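Local coordinates for protein acetylornithine aminotransferase (Aquifex aeolicus, PDB 2EH6) that catalyses the pyridoxal-phosphate-dependent transamination of N(2)-acetyl-L-ornithine with 2-oxoglutarate in arginine biosynthesis, at residues K233-K241 with A251-A259; K117-H128 with L168-E179. All blocks are in the same frame, centred on the assembly; numbering follows the deposited sequence. Where two conformers were deposited one is given.

Contact 1 (K233-K241 with A251-A259); sequences KPDVIALAK and AILAREEVA. With PLP (pyridoxal-5'-phosphate), chain C.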
loop_
_atom_site.group_PDB
_atom_site.type_symbol
_atom_site.label_atom_id
_atom_site.label_comp_id
_atom_site.label_asym_id
_atom_site.label_seq_id
_atom_site.Cartn_x
_atom_site.Cartn_y
_atom_site.Cartn_z
ATOM N N LYS A 233 -5.447 -25.616 7.550
ATOM C CA LYS A 233 -6.749 -24.964 7.482
ATOM C C LYS A 233 -6.695 -23.605 8.172
ATOM O O LYS A 233 -7.302 -23.398 9.222
ATOM C CB LYS A 233 -7.813 -25.847 8.140
ATOM C CG LYS A 233 -7.994 -27.192 7.457
ATOM C CD LYS A 233 -8.980 -28.068 8.215
ATOM C CE LYS A 233 -9.223 -29.377 7.477
ATOM N NZ LYS A 233 -7.944 -30.103 7.213
ATOM N N PRO A 234 -5.961 -22.654 7.577
ATOM C CA PRO A 234 -5.828 -21.309 8.142
ATOM C C PRO A 234 -7.134 -20.526 8.220
ATOM O O PRO A 234 -8.025 -20.675 7.382
ATOM C CB PRO A 234 -4.806 -20.650 7.212
ATOM C CG PRO A 234 -5.072 -21.323 5.891
ATOM C CD PRO A 234 -5.226 -22.769 6.301
ATOM N N ASP A 235 -7.245 -19.688 9.244
ATOM C CA ASP A 235 -8.427 -18.866 9.421
ATOM C C ASP A 235 -8.287 -17.637 8.522
ATOM O O ASP A 235 -9.275 -17.097 8.024
ATOM C CB ASP A 235 -8.547 -18.455 10.888
ATOM C CG ASP A 235 -8.666 -19.658 11.815
ATOM O OD1 ASP A 235 -9.729 -20.301 11.803
ATOM O OD2 ASP A 235 -7.697 -19.967 12.539
ATOM N N VAL A 236 -7.047 -17.206 8.316
ATOM C CA VAL A 236 -6.765 -16.050 7.469
ATOM C C VAL A 236 -5.413 -16.204 6.775
ATOM O O VAL A 236 -4.464 -16.728 7.356
ATOM C CB VAL A 236 -6.700 -14.735 8.290
ATOM C CG1 VAL A 236 -6.571 -13.537 7.345
ATOM C CG2 VAL A 236 -7.937 -14.585 9.164
ATOM N N ILE A 237 -5.332 -15.767 5.522
ATOM C CA ILE A 237 -4.054 -15.793 4.816
ATOM C C ILE A 237 -3.870 -14.423 4.170
ATOM O O ILE A 237 -4.851 -13.740 3.867
ATOM C CB ILE A 237 -3.985 -16.893 3.722
ATOM C CG1 ILE A 237 -5.035 -16.644 2.641
ATOM C CG2 ILE A 237 -4.161 -18.274 4.364
ATOM C CD1 ILE A 237 -4.896 -17.571 1.445
ATOM N N ALA A 238 -2.618 -14.015 3.991
ATOM C CA ALA A 238 -2.314 -12.730 3.370
ATOM C C ALA A 238 -1.636 -13.017 2.036
ATOM O O ALA A 238 -0.815 -13.926 1.937
ATOM C CB ALA A 238 -1.390 -11.909 4.275
ATOM N N LEU A 239 -1.990 -12.245 1.014
ATOM C CA LEU A 239 -1.429 -12.435 -0.320
ATOM C C LEU A 239 -1.008 -11.104 -0.914
ATOM O O LEU A 239 -1.540 -10.064 -0.547
ATOM C CB LEU A 239 -2.475 -13.061 -1.249
ATOM C CG LEU A 239 -3.044 -14.438 -0.902
ATOM C CD1 LEU A 239 -4.325 -14.652 -1.687
ATOM C CD2 LEU A 239 -2.018 -15.531 -1.204
ATOM N N ALA A 240 -0.059 -11.155 -1.846
ATOM C CA ALA A 240 0.414 -9.965 -2.544
ATOM C C ALA A 240 1.478 -10.369 -3.557
ATOM O O ALA A 240 1.423 -11.457 -4.126
ATOM C CB ALA A 240 0.976 -8.942 -1.555
ATOM N N LYS A 241 2.449 -9.492 -3.769
ATOM C CA LYS A 241 3.521 -9.744 -4.718
ATOM C C LYS A 241 3.054 -10.381 -6.033
ATOM O O LYS A 241 2.382 -9.731 -6.841
ATOM C CB LYS A 241 4.614 -10.597 -4.058
ATOM C CG LYS A 241 5.377 -9.849 -2.950
ATOM C CD LYS A 241 6.713 -10.499 -2.615
ATOM C CE LYS A 241 7.580 -9.591 -1.722
ATOM N NZ LYS A 241 7.146 -9.732 -0.313
ATOM N N ALA A 251 -4.068 -8.644 -0.527
ATOM C CA ALA A 251 -5.366 -9.097 -0.059
ATOM C C ALA A 251 -5.261 -10.077 1.079
ATOM O O ALA A 251 -4.220 -10.705 1.297
ATOM C CB ALA A 251 -6.141 -9.747 -1.204
ATOM N N ILE A 252 -6.345 -10.178 1.837
ATOM C CA ILE A 252 -6.406 -11.174 2.883
ATOM C C ILE A 252 -7.653 -11.960 2.524
ATOM O O ILE A 252 -8.616 -11.407 1.975
ATOM C CB ILE A 252 -6.564 -10.588 4.306
ATOM C CG1 ILE A 252 -7.823 -9.731 4.400
ATOM C CG2 ILE A 252 -5.313 -9.821 4.691
ATOM C CD1 ILE A 252 -8.184 -9.371 5.844
ATOM N N LEU A 253 -7.605 -13.257 2.782
ATOM C CA LEU A 253 -8.727 -14.139 2.523
ATOM C C LEU A 253 -8.965 -14.764 3.884
ATOM O O LEU A 253 -8.032 -15.269 4.508
ATOM C CB LEU A 253 -8.347 -15.213 1.495
ATOM C CG LEU A 253 -9.487 -16.012 0.849
ATOM C CD1 LEU A 253 -8.924 -16.904 -0.243
ATOM C CD2 LEU A 253 -10.219 -16.834 1.901
ATOM N N ALA A 254 -10.205 -14.704 4.355
ATOM C CA ALA A 254 -10.547 -15.248 5.664
ATOM C C ALA A 254 -11.801 -16.095 5.574
ATOM O O ALA A 254 -12.740 -15.753 4.857
ATOM C CB ALA A 254 -10.762 -14.108 6.665
ATOM N N ARG A 255 -11.828 -17.201 6.305
ATOM C CA ARG A 255 -13.009 -18.043 6.261
ATOM C C ARG A 255 -14.203 -17.220 6.745
ATOM O O ARG A 255 -14.051 -16.280 7.535
ATOM C CB ARG A 255 -12.800 -19.316 7.097
ATOM C CG ARG A 255 -12.551 -19.115 8.574
ATOM C CD ARG A 255 -12.175 -20.457 9.216
ATOM N NE ARG A 255 -12.067 -20.361 10.666
ATOM C CZ ARG A 255 -13.100 -20.187 11.484
ATOM N NH1 ARG A 255 -14.333 -20.096 10.998
ATOM N NH2 ARG A 255 -12.897 -20.085 12.791
ATOM N N GLU A 256 -15.378 -17.559 6.222
ATOM C CA GLU A 256 -16.644 -16.886 6.522
ATOM C C GLU A 256 -16.865 -16.338 7.927
ATOM O O GLU A 256 -17.221 -15.170 8.095
ATOM C CB GLU A 256 -17.808 -17.826 6.208
ATOM C CG GLU A 256 -18.100 -18.031 4.746
ATOM C CD GLU A 256 -18.650 -16.790 4.081
ATOM O OE1 GLU A 256 -19.198 -15.913 4.781
ATOM O OE2 GLU A 256 -18.549 -16.705 2.845
ATOM N N GLU A 257 -16.685 -17.184 8.934
ATOM C CA GLU A 257 -16.921 -16.758 10.307
ATOM C C GLU A 257 -16.037 -15.620 10.793
ATOM O O GLU A 257 -16.499 -14.740 11.515
ATOM C CB GLU A 257 -16.783 -17.937 11.266
ATOM C CG GLU A 257 -16.954 -17.522 12.713
ATOM C CD GLU A 257 -16.783 -18.664 13.672
ATOM O OE1 GLU A 257 -15.943 -19.548 13.401
ATOM O OE2 GLU A 257 -17.480 -18.668 14.707
ATOM N N VAL A 258 -14.766 -15.635 10.417
ATOM C CA VAL A 258 -13.872 -14.571 10.846
ATOM C C VAL A 258 -14.150 -13.310 10.025
ATOM O O VAL A 258 -14.231 -12.208 10.569
ATOM C CB VAL A 258 -12.394 -14.995 10.696
ATOM C CG1 VAL A 258 -11.474 -13.871 11.153
ATOM C CG2 VAL A 258 -12.132 -16.248 11.521
ATOM N N ALA A 259 -14.324 -13.486 8.719
ATOM C CA ALA A 259 -14.586 -12.372 7.814
ATOM C C ALA A 259 -15.754 -11.501 8.260
ATOM O O ALA A 259 -15.799 -10.306 7.959
ATOM C CB ALA A 259 -14.842 -12.898 6.407
HETATM N N1 PLP C . 5.308 -10.627 4.154
HETATM C C2 PLP C . 6.060 -11.513 3.474
HETATM C C2A PLP C . 6.059 -12.967 3.869
HETATM C C3 PLP C . 6.853 -11.090 2.388
HETATM O O3 PLP C . 7.617 -11.987 1.695
HETATM C C4 PLP C . 6.841 -9.702 2.024
HETATM C C4A PLP C . 7.664 -9.260 0.874
HETATM C C5 PLP C . 6.016 -8.785 2.792
HETATM C C6 PLP C . 5.263 -9.307 3.855
HETATM C C5A PLP C . 5.965 -7.302 2.462
HETATM O O4P PLP C . 5.193 -7.107 1.276
HETATM P P PLP C . 5.152 -5.525 0.918
HETATM O O1P PLP C . 4.347 -5.359 -0.314
HETATM O O2P PLP C . 4.490 -4.671 2.092
HETATM O O3P PLP C . 6.653 -5.001 0.667
HETATM O O HOH W 1 -10.622 -21.158 14.613
#
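Arg255 sets CG between its own backbone N and carbonyl carbon (chi1 62°) and then runs extended to NE, while Asp235 turns CG beside its backbone N; the two side chains thus lie side by side, pointing the same way. Arg255 NE gives a nearly straight bond (171°) of 2.6 Å to Asp235 OD1, using the anti lone pair of that oxygen. The carboxylate is turned 61° from the guanidinium plane, yet OD1 itself sits at the guanidinium edge. At the far end NH1 and NH2 both grip Glu257 OE1, the NH1 bond measuring 2.9 Å, and Val258 CG2 lies over a guanidinium face.

Behind this network the strands pair as an antiparallel hairpin. Ile237 and Leu253 exchange two backbone bonds, and Ile237 CG1 packs 3.8 Å from Leu253 CB on one face of the sheet. On the other, Val236 CG2 meets Ala254 CB at 3.8 Å; the small side chains of Ala238 and Ala254 suit a face packed by helix 95-112, whose Leu105 touches Ala254. Farther along the chain, Lys241 NZ is covalently joined to C4A of pyridoxal phosphate (1.4 Å).

Asp235 OD2 also takes Leu209 N. With an acid at each end of the guanidinium, the positive charge of Arg255 is probably well balanced in a salt-bridge network of Asp235, Arg255 and Glu257 at the end of the hairpin remote from the cofactor.

Contact 2 (K117-H128 with L168-E179); sequences KWKFISFENSFH and LLDEETAGIIIE. With PLP (pyridoxal-5'-phosphate), chain C.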
loop_
_atom_site.group_PDB
_atom_site.type_symbol
_atom_site.label_atom_id
_atom_site.label_comp_id
_atom_site.label_asym_id
_atom_site.label_seq_id
_atom_site.Cartn_x
_atom_site.Cartn_y
_atom_site.Cartn_z
ATOM N N LYS A 117 -8.776 -11.323 23.643
ATOM C CA LYS A 117 -7.586 -11.886 23.018
ATOM C C LYS A 117 -7.055 -10.833 22.057
ATOM O O LYS A 117 -7.734 -10.464 21.103
ATOM C CB LYS A 117 -7.934 -13.159 22.249
ATOM C CG LYS A 117 -8.498 -14.270 23.108
ATOM C CD LYS A 117 -8.721 -15.518 22.279
ATOM C CE LYS A 117 -9.118 -16.693 23.145
ATOM N NZ LYS A 117 -9.104 -17.956 22.365
ATOM N N TRP A 118 -5.850 -10.343 22.311
ATOM C CA TRP A 118 -5.282 -9.317 21.454
ATOM C C TRP A 118 -3.799 -9.501 21.158
ATOM O O TRP A 118 -3.208 -8.703 20.429
ATOM C CB TRP A 118 -5.511 -7.928 22.068
ATOM C CG TRP A 118 -4.989 -7.871 23.474
ATOM C CD1 TRP A 118 -5.626 -8.303 24.602
ATOM C CD2 TRP A 118 -3.683 -7.451 23.890
ATOM N NE1 TRP A 118 -4.799 -8.183 25.693
ATOM C CE2 TRP A 118 -3.600 -7.662 25.285
ATOM C CE3 TRP A 118 -2.574 -6.920 23.219
ATOM C CZ2 TRP A 118 -2.449 -7.360 26.021
ATOM C CZ3 TRP A 118 -1.429 -6.619 23.954
ATOM C CH2 TRP A 118 -1.378 -6.841 25.341
ATOM N N LYS A 119 -3.202 -10.551 21.718
ATOM C CA LYS A 119 -1.787 -10.821 21.503
ATOM C C LYS A 119 -1.562 -11.733 20.304
ATOM O O LYS A 119 -2.454 -12.461 19.878
ATOM C CB LYS A 119 -1.167 -11.476 22.740
ATOM C CG LYS A 119 -1.265 -10.652 24.013
ATOM C CD LYS A 119 -0.550 -11.355 25.165
ATOM C CE LYS A 119 -0.695 -10.571 26.459
ATOM N NZ LYS A 119 0.026 -11.239 27.576
ATOM N N PHE A 120 -0.352 -11.689 19.770
ATOM C CA PHE A 120 -0.005 -12.515 18.628
ATOM C C PHE A 120 1.359 -13.122 18.835
ATOM O O PHE A 120 2.245 -12.510 19.435
ATOM C CB PHE A 120 0.020 -11.679 17.344
ATOM C CG PHE A 120 -1.319 -11.173 16.923
ATOM C CD1 PHE A 120 -2.167 -11.964 16.158
ATOM C CD2 PHE A 120 -1.745 -9.910 17.308
ATOM C CE1 PHE A 120 -3.425 -11.500 15.779
ATOM C CE2 PHE A 120 -2.996 -9.439 16.939
ATOM C CZ PHE A 120 -3.839 -10.235 16.173
ATOM N N ILE A 121 1.510 -14.341 18.345
ATOM C CA ILE A 121 2.775 -15.038 18.413
ATOM C C ILE A 121 3.238 -15.180 16.972
ATOM O O ILE A 121 2.523 -15.738 16.145
ATOM C CB ILE A 121 2.623 -16.452 19.008
ATOM C CG1 ILE A 121 2.203 -16.359 20.480
ATOM C CG2 ILE A 121 3.938 -17.223 18.857
ATOM C CD1 ILE A 121 1.965 -17.711 21.137
ATOM N N SER A 122 4.410 -14.643 16.663
ATOM C CA SER A 122 4.957 -14.775 15.320
ATOM C C SER A 122 6.291 -15.483 15.514
ATOM O O SER A 122 6.585 -15.945 16.617
ATOM C CB SER A 122 5.138 -13.408 14.647
ATOM O OG SER A 122 6.019 -12.580 15.375
ATOM N N PHE A 123 7.106 -15.564 14.470
ATOM C CA PHE A 123 8.369 -16.276 14.592
ATOM C C PHE A 123 9.634 -15.498 14.278
ATOM O O PHE A 123 9.613 -14.510 13.539
ATOM C CB PHE A 123 8.309 -17.529 13.719
ATOM C CG PHE A 123 7.293 -18.529 14.181
ATOM C CD1 PHE A 123 7.622 -19.479 15.145
ATOM C CD2 PHE A 123 5.997 -18.501 13.684
ATOM C CE1 PHE A 123 6.671 -20.388 15.608
ATOM C CE2 PHE A 123 5.040 -19.405 14.143
ATOM C CZ PHE A 123 5.381 -20.350 15.108
ATOM N N GLU A 124 10.737 -15.956 14.862
ATOM C CA GLU A 124 12.038 -15.351 14.638
ATOM C C GLU A 124 12.389 -15.552 13.167
ATOM O O GLU A 124 12.033 -16.573 12.577
ATOM C CB GLU A 124 13.092 -16.025 15.525
ATOM C CG GLU A 124 13.150 -15.471 16.944
ATOM C CD GLU A 124 14.095 -16.246 17.846
ATOM O OE1 GLU A 124 15.107 -16.778 17.341
ATOM O OE2 GLU A 124 13.832 -16.313 19.064
ATOM N N ASN A 125 13.079 -14.573 12.587
ATOM C CA ASN A 125 13.489 -14.617 11.185
ATOM C C ASN A 125 12.338 -14.413 10.222
ATOM O O ASN A 125 12.501 -14.593 9.017
ATOM C CB ASN A 125 14.163 -15.944 10.850
ATOM C CG ASN A 125 15.362 -16.213 11.709
ATOM O OD1 ASN A 125 16.272 -15.393 11.791
ATOM N ND2 ASN A 125 15.377 -17.371 12.356
ATOM N N SER A 126 11.175 -14.051 10.747
ATOM C CA SER A 126 10.015 -13.826 9.902
ATOM C C SER A 126 10.048 -12.409 9.352
ATOM O O SER A 126 10.750 -11.539 9.877
ATOM C CB SER A 126 8.728 -14.024 10.697
ATOM O OG SER A 126 8.555 -12.981 11.642
ATOM N N PHE A 127 9.297 -12.187 8.281
ATOM C CA PHE A 127 9.211 -10.865 7.676
ATOM C C PHE A 127 7.791 -10.689 7.192
ATOM O O PHE A 127 7.360 -11.397 6.289
ATOM C CB PHE A 127 10.155 -10.715 6.484
ATOM C CG PHE A 127 10.165 -9.329 5.924
ATOM C CD1 PHE A 127 10.910 -8.327 6.537
ATOM C CD2 PHE A 127 9.346 -8.996 4.849
ATOM C CE1 PHE A 127 10.835 -7.008 6.096
ATOM C CE2 PHE A 127 9.261 -7.682 4.398
ATOM C CZ PHE A 127 10.004 -6.686 5.023
ATOM N N HIS A 128 7.069 -9.741 7.781
ATOM C CA HIS A 128 5.678 -9.520 7.408
ATOM C C HIS A 128 5.373 -8.121 6.884
ATOM O O HIS A 128 4.260 -7.850 6.447
ATOM C CB HIS A 128 4.775 -9.837 8.609
ATOM C CG HIS A 128 4.909 -11.245 9.103
ATOM N ND1 HIS A 128 4.580 -12.339 8.329
ATOM C CD2 HIS A 128 5.363 -11.740 10.279
ATOM C CE1 HIS A 128 4.832 -13.446 9.007
ATOM N NE2 HIS A 128 5.307 -13.109 10.193
ATOM N N LEU A 168 4.759 -19.132 25.080
ATOM C CA LEU A 168 4.259 -17.789 24.799
ATOM C C LEU A 168 2.746 -17.719 24.651
ATOM O O LEU A 168 2.172 -16.630 24.645
ATOM C CB LEU A 168 4.914 -17.246 23.521
ATOM C CG LEU A 168 6.442 -17.119 23.493
ATOM C CD1 LEU A 168 6.903 -16.797 22.081
ATOM C CD2 LEU A 168 6.892 -16.037 24.461
ATOM N N LEU A 169 2.095 -18.870 24.536
ATOM C CA LEU A 169 0.650 -18.882 24.361
ATOM C C LEU A 169 -0.138 -18.863 25.670
ATOM O O LEU A 169 0.092 -19.682 26.559
ATOM C CB LEU A 169 0.241 -20.095 23.519
ATOM C CG LEU A 169 -1.151 -20.072 22.876
ATOM C CD1 LEU A 169 -1.204 -21.097 21.759
ATOM C CD2 LEU A 169 -2.229 -20.353 23.917
ATOM N N ASP A 170 -1.058 -17.910 25.781
ATOM C CA ASP A 170 -1.911 -17.784 26.956
ATOM C C ASP A 170 -3.336 -17.549 26.474
ATOM O O ASP A 170 -3.596 -17.614 25.272
ATOM C CB ASP A 170 -1.451 -16.635 27.861
ATOM C CG ASP A 170 -1.347 -15.312 27.133
ATOM O OD1 ASP A 170 -2.348 -14.873 26.534
ATOM O OD2 ASP A 170 -0.257 -14.705 27.168
ATOM N N GLU A 171 -4.254 -17.279 27.397
ATOM C CA GLU A 171 -5.660 -17.083 27.038
ATOM C C GLU A 171 -5.942 -15.715 26.381
ATOM O O GLU A 171 -7.037 -15.429 25.920
ATOM C CB GLU A 171 -6.527 -17.282 28.289
ATOM C CG GLU A 171 -6.170 -16.322 29.425
ATOM C CD GLU A 171 -4.861 -16.746 30.047
ATOM O OE1 GLU A 171 -4.695 -17.928 30.322
ATOM O OE2 GLU A 171 -4.019 -15.880 30.274
ATOM N N GLU A 172 -4.915 -14.841 26.369
ATOM C CA GLU A 172 -5.098 -13.535 25.726
ATOM C C GLU A 172 -4.513 -13.514 24.305
ATOM O O GLU A 172 -4.462 -12.494 23.629
ATOM C CB GLU A 172 -4.418 -12.465 26.587
ATOM C CG GLU A 172 -5.177 -12.179 27.887
ATOM C CD GLU A 172 -4.482 -11.068 28.646
ATOM O OE1 GLU A 172 -4.406 -9.963 28.125
ATOM O OE2 GLU A 172 -4.062 -11.306 29.778
ATOM N N THR A 173 -4.029 -14.695 23.869
ATOM C CA THR A 173 -3.487 -14.808 22.518
ATOM C C THR A 173 -4.602 -14.873 21.472
ATOM O O THR A 173 -5.465 -15.742 21.500
ATOM C CB THR A 173 -2.645 -16.085 22.437
ATOM O OG1 THR A 173 -1.610 -16.029 23.423
ATOM C CG2 THR A 173 -2.002 -16.203 21.051
ATOM N N ALA A 174 -4.585 -13.924 20.539
ATOM C CA ALA A 174 -5.608 -13.850 19.502
ATOM C C ALA A 174 -5.277 -14.738 18.317
ATOM O O ALA A 174 -6.170 -15.295 17.679
ATOM C CB ALA A 174 -5.780 -12.404 19.040
ATOM N N GLY A 175 -3.990 -14.869 18.020
ATOM C CA GLY A 175 -3.601 -15.695 16.896
ATOM C C GLY A 175 -2.114 -15.901 16.736
ATOM O O GLY A 175 -1.299 -15.267 17.410
ATOM N N ILE A 176 -1.773 -16.814 15.834
ATOM C CA ILE A 176 -0.388 -17.138 15.518
ATOM C C ILE A 176 -0.175 -16.789 14.042
ATOM O O ILE A 176 -0.981 -17.168 13.189
ATOM C CB ILE A 176 -0.112 -18.640 15.745
ATOM C CG1 ILE A 176 -0.334 -18.983 17.223
ATOM C CG2 ILE A 176 1.308 -18.982 15.320
ATOM C CD1 ILE A 176 -0.045 -20.426 17.580
ATOM N N ILE A 177 0.902 -16.058 13.756
ATOM C CA ILE A 177 1.228 -15.624 12.395
ATOM C C ILE A 177 2.476 -16.355 11.912
ATOM O O ILE A 177 3.506 -16.345 12.589
ATOM C CB ILE A 177 1.514 -14.107 12.359
ATOM C CG1 ILE A 177 0.338 -13.341 12.965
ATOM C CG2 ILE A 177 1.757 -13.659 10.928
ATOM C CD1 ILE A 177 0.611 -11.862 13.170
ATOM N N ILE A 178 2.410 -16.955 10.729
ATOM C CA ILE A 178 3.564 -17.696 10.243
ATOM C C ILE A 178 3.693 -17.755 8.723
ATOM O O ILE A 178 2.713 -17.587 8.000
ATOM C CB ILE A 178 3.499 -19.144 10.786
ATOM C CG1 ILE A 178 4.794 -19.898 10.482
ATOM C CG2 ILE A 178 2.292 -19.865 10.179
ATOM C CD1 ILE A 178 4.859 -21.275 11.136
ATOM N N GLU A 179 4.916 -17.985 8.250
ATOM C CA GLU A 179 5.177 -18.151 6.822
ATOM C C GLU A 179 5.486 -19.641 6.684
ATOM O O GLU A 179 6.316 -20.153 7.428
ATOM C CB GLU A 179 6.413 -17.351 6.390
ATOM C CG GLU A 179 6.296 -15.854 6.572
ATOM C CD GLU A 179 7.647 -15.176 6.588
ATOM O OE1 GLU A 179 8.254 -15.004 5.504
ATOM O OE2 GLU A 179 8.112 -14.826 7.691
HETATM N N1 PLP C . 5.308 -10.627 4.154
HETATM C C2 PLP C . 6.060 -11.513 3.474
HETATM C C2A PLP C . 6.059 -12.967 3.869
HETATM C C3 PLP C . 6.853 -11.090 2.388
HETATM O O3 PLP C . 7.617 -11.987 1.695
HETATM C C4 PLP C . 6.841 -9.702 2.024
HETATM C C4A PLP C . 7.664 -9.260 0.874
HETATM C C5 PLP C . 6.016 -8.785 2.792
HETATM C C6 PLP C . 5.263 -9.307 3.855
HETATM C C5A PLP C . 5.965 -7.302 2.462
HETATM O O4P PLP C . 5.193 -7.107 1.276
HETATM P P PLP C . 5.152 -5.525 0.918
HETATM O O1P PLP C . 4.347 -5.359 -0.314
HETATM O O2P PLP C . 4.490 -4.671 2.092
HETATM O O3P PLP C . 6.653 -5.001 0.667
HETATM O O HOH W 2 -6.151 -17.785 23.376
HETATM O O HOH W 3 5.829 -15.247 11.609
HETATM O O HOH W 4 10.978 -14.420 6.330
#
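Ile121 CD1 rests against the CB atoms of Leu168 and Leu169, each 3.8 Å away and the two lying roughly at right angles about it, so branched aliphatic chains fill this apolar corner. At Asp170 the chain turns: OD1 accepts Glu172 N in an Asx turn, and OD2 forms a long salt bridge (3.5 Å) with Lys119 NZ. Glu172 O is gripped twice, by Trp118 N and Lys119 N. Next comes a beta bulge, where Ala174 N bonds Lys119 O at 2.7 Å and the Ala174 methyl, small enough to fit, sits over a face of Phe120. Gly175 O then receives Ile121 N, and Ile177 N returns to Ile121 O. Ile177 CG2, anti to its backbone N, makes a CH-pi contact 3.8 Å from the His128 ring centroid. Ile178 CD1 reaches Phe123 CE2 at 3.5 Å. Last, Glu179 OE2 accepts Phe127 N (3.0 Å) from above its carboxylate plane, tying down the loop whose Phe127 ring meets pyridoxal phosphate edge-on; His128 ND1 bonds Asp212. The parallel pair lies between strands 154-157 and 208-212, with helix 95-112 against Phe120 and His128 on one face and helix 192-205 against Leu169, Ile176 and Ile178 on the other.

In the fold
From the N terminus, contact 2 comes first: strand 119-123 leads out through helix 132-137, edge strand 154-157 and helix 162-166 before strand 173-178 returns beside it, closing a loop of about 50 residues between the strands. The chain then runs through helix 192-205 to strand 208-212, which fills the place between strands 173-178 and 236-239. Contact 1 follows as a short hairpin, closed within ten residues. The two contacts therefore stand in series, neither nested nor crossed, their centres about 16 Å apart in one seven-stranded sheet. They converge on pyridoxal phosphate: contact 1 supplies Lys241, contact 2 supplies Phe127, His128 and Glu179, and Asp212 belongs to the strand between them.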